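Local atomic coordinates of early transcribed membrane protein 13 (Plasmodium falciparum, PDB entry 2VWA), a protein that is of unknown biochemical function but binds phosphatidylethanolamine through its soluble domain and is a sporozoite membrane protein essential for liver-stage development of the malaria parasite. Residues K22-N25 with N26-I30; Y56-K59 with F60-L64. All coordinates share one frame; numbering follows the deposited sequence.

Contact 1 of 2, residues K22-N25 with N26-I30; sequences KRYN and NFVDI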
loop_
_atom_site.group_PDB
_atom_site.type_symbol
_atom_site.label_atom_id
_atom_site.label_comp_id
_atom_site.label_asym_id
_atom_site.label_seq_id
_atom_site.Cartn_x
_atom_site.Cartn_y
_atom_site.Cartn_z
ATOM N N LYS A 22 -3.074 17.569 1.763
ATOM C CA LYS A 22 -3.082 17.167 3.169
ATOM C C LYS A 22 -3.711 15.774 3.438
ATOM O O LYS A 22 -3.118 14.923 4.098
ATOM C CB LYS A 22 -3.717 18.261 4.046
ATOM C CG LYS A 22 -2.803 19.455 4.259
ATOM C CD LYS A 22 -3.422 20.500 5.186
ATOM C CE LYS A 22 -2.418 21.633 5.504
ATOM N NZ LYS A 22 -2.194 22.511 4.284
ATOM N N ARG A 23 -4.911 15.554 2.919
ATOM C CA ARG A 23 -5.548 14.269 2.995
ATOM C C ARG A 23 -4.784 13.156 2.285
ATOM O O ARG A 23 -4.665 12.054 2.836
ATOM C CB ARG A 23 -6.970 14.361 2.501
ATOM C CG ARG A 23 -7.867 14.697 3.659
ATOM C CD ARG A 23 -9.217 15.210 3.277
ATOM N NE ARG A 23 -10.121 14.231 2.676
ATOM C CZ ARG A 23 -10.667 13.216 3.323
ATOM N NH1 ARG A 23 -10.349 12.995 4.578
ATOM N NH2 ARG A 23 -11.513 12.411 2.716
ATOM N N TYR A 24 -4.263 13.445 1.095
ATOM C CA TYR A 24 -3.460 12.486 0.338
ATOM C C TYR A 24 -2.227 12.089 1.141
ATOM O O TYR A 24 -1.987 10.906 1.316
ATOM C CB TYR A 24 -3.012 13.048 -1.012
ATOM C CG TYR A 24 -2.008 12.155 -1.678
ATOM C CD1 TYR A 24 -2.424 11.049 -2.376
ATOM C CD2 TYR A 24 -0.633 12.383 -1.572
ATOM C CE1 TYR A 24 -1.533 10.203 -2.949
ATOM C CE2 TYR A 24 0.274 11.521 -2.146
ATOM C CZ TYR A 24 -0.194 10.436 -2.835
ATOM O OH TYR A 24 0.645 9.529 -3.458
ATOM N N ASN A 25 -1.466 13.062 1.635
ATOM C CA ASN A 25 -0.238 12.760 2.377
ATOM C C ASN A 25 -0.507 12.002 3.660
ATOM O O ASN A 25 0.262 11.116 4.019
ATOM C CB ASN A 25 0.603 14.007 2.713
ATOM C CG ASN A 25 1.282 14.646 1.494
ATOM O OD1 ASN A 25 1.621 15.835 1.547
ATOM N ND2 ASN A 25 1.478 13.889 0.403
ATOM N N ASN A 26 -1.570 12.367 4.373
ATOM C CA ASN A 26 -1.864 11.740 5.632
ATOM C C ASN A 26 -2.267 10.292 5.353
ATOM O O ASN A 26 -1.760 9.384 5.993
ATOM C CB ASN A 26 -2.950 12.529 6.377
ATOM C CG ASN A 26 -3.675 11.682 7.450
ATOM O OD1 ASN A 26 -3.146 11.468 8.541
ATOM N ND2 ASN A 26 -4.874 11.193 7.125
ATOM N N PHE A 27 -3.151 10.082 4.377
ATOM C CA PHE A 27 -3.522 8.747 3.876
ATOM C C PHE A 27 -2.316 7.886 3.529
ATOM O O PHE A 27 -2.252 6.726 3.899
ATOM C CB PHE A 27 -4.392 8.869 2.616
ATOM C CG PHE A 27 -4.764 7.540 2.001
ATOM C CD1 PHE A 27 -5.887 6.843 2.446
ATOM C CD2 PHE A 27 -3.986 6.977 0.986
ATOM C CE1 PHE A 27 -6.226 5.588 1.882
ATOM C CE2 PHE A 27 -4.306 5.716 0.447
ATOM C CZ PHE A 27 -5.442 5.027 0.899
ATOM N N VAL A 28 -1.363 8.450 2.796
ATOM C CA VAL A 28 -0.178 7.704 2.415
ATOM C C VAL A 28 0.618 7.335 3.665
ATOM O O VAL A 28 1.137 6.224 3.759
ATOM C CB VAL A 28 0.678 8.457 1.342
ATOM C CG1 VAL A 28 2.065 7.841 1.190
ATOM C CG2 VAL A 28 -0.037 8.459 -0.004
ATOM N N ASP A 29 0.655 8.227 4.645
ATOM C CA ASP A 29 1.334 7.912 5.893
ATOM C C ASP A 29 0.724 6.682 6.506
ATOM O O ASP A 29 1.426 5.773 6.877
ATOM C CB ASP A 29 1.257 9.064 6.900
ATOM C CG ASP A 29 2.164 10.199 6.537
ATOM O OD1 ASP A 29 3.263 9.941 5.972
ATOM O OD2 ASP A 29 1.778 11.352 6.820
ATOM N N ILE A 30 -0.593 6.685 6.623
ATOM C CA ILE A 30 -1.340 5.593 7.227
ATOM C C ILE A 30 -1.139 4.290 6.418
ATOM O O ILE A 30 -0.831 3.252 7.021
ATOM C CB ILE A 30 -2.852 5.952 7.331
ATOM C CG1 ILE A 30 -3.047 7.135 8.295
ATOM C CG2 ILE A 30 -3.666 4.722 7.747
ATOM C CD1 ILE A 30 -4.470 7.744 8.327
HETATM O O HOH W 1 -6.391 10.995 5.227
#
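The first turns of helix 21-41 carry an i to i+4 pair, Tyr24 and Val28, on the side of the helix that faces helix 74-99. Val28 CG2 sits over one face of the Tyr24 ring and makes a CH-pi contact. Val28 CG2 lies 3.8 Å from the Tyr24 ring centroid, 24° off the normal, and is displaced toward the rim. Its closest ring atom is Tyr24 CZ, at 3.5 Å from Val28 CG2. Tyr24 CG is anti to the backbone N (chi1 171°), and this torsion lays the ring beside the following turn, where the methyl meets it. Both side chains also touch Ala80, and Tyr24 forms a cation-pi pair with Lys79. Lys79 belongs to the phosphatidylethanolamine pocket, and the Tyr24 side chain is itself about 5 Å from the bound lipid.

In this all-alpha soluble domain residues 22-30 are regular alpha helix. Four successive backbone bonds run from Asn26 N to Lys22 O, Phe27 N to Arg23 O, Val28 N to Tyr24 O and Asp29 N to Asn25 O. The second of these is 2.9 Å from Phe27 N to Arg23 O and close to straight, at 164°. Arg23 O also accepts from a water at 3.1 Å. The same water sits implausibly close to Asn26 ND2, so a bridge to that amide is doubtful. Phe27 is buried, and its side chain packs on Leu64 and Gln65 of helix 54-67. Asp29 folds back: its OD2 comes 3.2 Å from Asn25 O, a pair of acceptors without a bond.

Contact 2 of 2, residues Y56-K59 with F60-L64; sequences YMQK and FVQGL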
loop_
_atom_site.group_PDB
_atom_site.type_symbol
_atom_site.label_atom_id
_atom_site.label_comp_id
_atom_site.label_asym_id
_atom_site.label_seq_id
_atom_site.Cartn_x
_atom_site.Cartn_y
_atom_site.Cartn_z
ATOM N N TYR A 56 -0.172 -6.547 -5.116
ATOM C CA TYR A 56 -0.173 -6.498 -3.681
ATOM C C TYR A 56 -0.323 -5.078 -3.121
ATOM O O TYR A 56 -1.101 -4.843 -2.187
ATOM C CB TYR A 56 1.102 -7.147 -3.187
ATOM C CG TYR A 56 1.375 -7.025 -1.720
ATOM C CD1 TYR A 56 0.423 -7.414 -0.772
ATOM C CD2 TYR A 56 2.609 -6.549 -1.278
ATOM C CE1 TYR A 56 0.689 -7.315 0.584
ATOM C CE2 TYR A 56 2.891 -6.453 0.071
ATOM C CZ TYR A 56 1.934 -6.835 0.993
ATOM O OH TYR A 56 2.228 -6.735 2.327
HETATM N N MSE A 57 0.397 -4.118 -3.682
HETATM C CA MSE A 57 0.239 -2.765 -3.184
HETATM C C MSE A 57 -1.075 -2.123 -3.590
HETATM O O MSE A 57 -1.668 -1.419 -2.788
HETATM C CB MSE A 57 1.427 -1.888 -3.506
HETATM C CG MSE A 57 2.441 -2.559 -4.322
HETATM SE SE MSE A 57 4.156 -2.112 -3.551
HETATM C CE MSE A 57 5.102 -3.806 -3.794
ATOM N N GLN A 58 -1.521 -2.394 -4.814
ATOM C CA GLN A 58 -2.818 -1.949 -5.296
ATOM C C GLN A 58 -3.958 -2.448 -4.417
ATOM O O GLN A 58 -4.792 -1.668 -3.979
ATOM C CB GLN A 58 -3.052 -2.412 -6.724
ATOM C CG GLN A 58 -2.524 -1.470 -7.776
ATOM C CD GLN A 58 -3.429 -1.409 -9.004
ATOM O OE1 GLN A 58 -3.464 -2.347 -9.806
ATOM N NE2 GLN A 58 -4.170 -0.300 -9.156
ATOM N N LYS A 59 -3.976 -3.749 -4.144
ATOM C CA LYS A 59 -5.035 -4.338 -3.316
ATOM C C LYS A 59 -5.081 -3.649 -1.977
ATOM O O LYS A 59 -6.160 -3.446 -1.422
ATOM C CB LYS A 59 -4.852 -5.838 -3.132
ATOM C CG LYS A 59 -5.133 -6.674 -4.361
ATOM C CD LYS A 59 -5.068 -8.124 -3.952
ATOM C CE LYS A 59 -4.934 -9.051 -5.138
ATOM N NZ LYS A 59 -6.246 -9.281 -5.772
ATOM N N PHE A 60 -3.910 -3.259 -1.494
ATOM C CA PHE A 60 -3.784 -2.534 -0.228
ATOM C C PHE A 60 -4.320 -1.103 -0.263
ATOM O O PHE A 60 -4.987 -0.663 0.671
ATOM C CB PHE A 60 -2.332 -2.520 0.258
ATOM C CG PHE A 60 -2.193 -3.007 1.636
ATOM C CD1 PHE A 60 -2.394 -2.148 2.709
ATOM C CD2 PHE A 60 -1.930 -4.351 1.881
ATOM C CE1 PHE A 60 -2.306 -2.625 4.017
ATOM C CE2 PHE A 60 -1.846 -4.825 3.189
ATOM C CZ PHE A 60 -2.042 -3.967 4.250
ATOM N N VAL A 61 -4.022 -0.391 -1.341
ATOM C CA VAL A 61 -4.471 0.980 -1.491
ATOM C C VAL A 61 -5.997 1.001 -1.703
ATOM O O VAL A 61 -6.688 1.893 -1.205
ATOM C CB VAL A 61 -3.696 1.729 -2.644
ATOM C CG1 VAL A 61 -4.332 3.069 -2.955
ATOM C CG2 VAL A 61 -2.217 1.919 -2.275
ATOM N N GLN A 62 -6.509 0.003 -2.420
ATOM C CA GLN A 62 -7.937 -0.092 -2.664
ATOM C C GLN A 62 -8.743 -0.447 -1.416
ATOM O O GLN A 62 -9.808 0.126 -1.196
ATOM C CB GLN A 62 -8.250 -1.015 -3.848
ATOM C CG GLN A 62 -7.923 -0.313 -5.168
ATOM C CD GLN A 62 -8.366 -1.032 -6.429
ATOM O OE1 GLN A 62 -8.080 -0.558 -7.538
ATOM N NE2 GLN A 62 -9.067 -2.170 -6.280
ATOM N N GLY A 63 -8.208 -1.362 -0.605
ATOM C CA GLY A 63 -8.870 -1.819 0.607
ATOM C C GLY A 63 -8.910 -0.683 1.590
ATOM O O GLY A 63 -9.937 -0.392 2.226
ATOM N N LEU A 64 -7.796 0.015 1.667
ATOM C CA LEU A 64 -7.632 1.074 2.628
ATOM C C LEU A 64 -8.539 2.225 2.281
ATOM O O LEU A 64 -9.099 2.850 3.173
ATOM C CB LEU A 64 -6.181 1.494 2.662
ATOM C CG LEU A 64 -5.533 1.718 4.008
ATOM C CD1 LEU A 64 -6.192 0.910 5.178
ATOM C CD2 LEU A 64 -4.065 1.368 3.815
#
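Phe60 lies alongside Tyr56, one helical turn away, with both side chains pointing the same way. They form an i to i+4 aromatic pair on helix 54-67, on the side that packs against helix 21-41. The rings meet loosely, with Tyr56 CE1 4.2 Å from Phe60 CD2, and the approach is oblique; the ring planes are turned about 80° to each other. Tyr56 CG is anti to the backbone N (chi1 172°), which sends its ring along the same side of the helix as Phe60. The Tyr56 ring also stands edge-to-face with His50, and its hydroxyl is hydrogen-bonded to His38 ND1. Ile35 touches both aromatic side chains.

The backbone bond beneath the pair is long: Phe60 N lies 3.3 Å from Tyr56 O. The next two are shorter, at 2.9 Å from Val61 N to Met57 O and 2.9 Å from Gln62 N to Gln58 O. Met57 is modelled as selenomethionine. Val61 belongs to another side of the helix and packs on Leu84 of helix 74-99. Its CG2, anti to its own carbonyl carbon, reaches back over the preceding turn to 3.4 Å from Met57 O. Lys59 NZ is hydrogen-bonded to Lys8 O, while Lys59 O accepts from Gly63 N at 3.0 Å.

Contact 1 is on helix 21-41 and contact 2 on helix 54-67, with centres about 14 Å apart. Contact 2 is nearer the middle of the chain, about 5 Å from its centre against about 12 Å for contact 1. Contact 1 mixes buried aromatic and aliphatic groups with exposed polar ones, and a water is bound to a backbone carbonyl at its surface. None of the touching residues of contact 2 is fully exposed, and the hydroxyl of Tyr56 and the amine of Lys59 have hydrogen-bond partners within the fold. The two meet where the Phe27 ring tip packs on helix 54-67: Phe27 CZ is 4.0 Å from Leu64 CB. Contact 1 is also the nearer to the bound lipid.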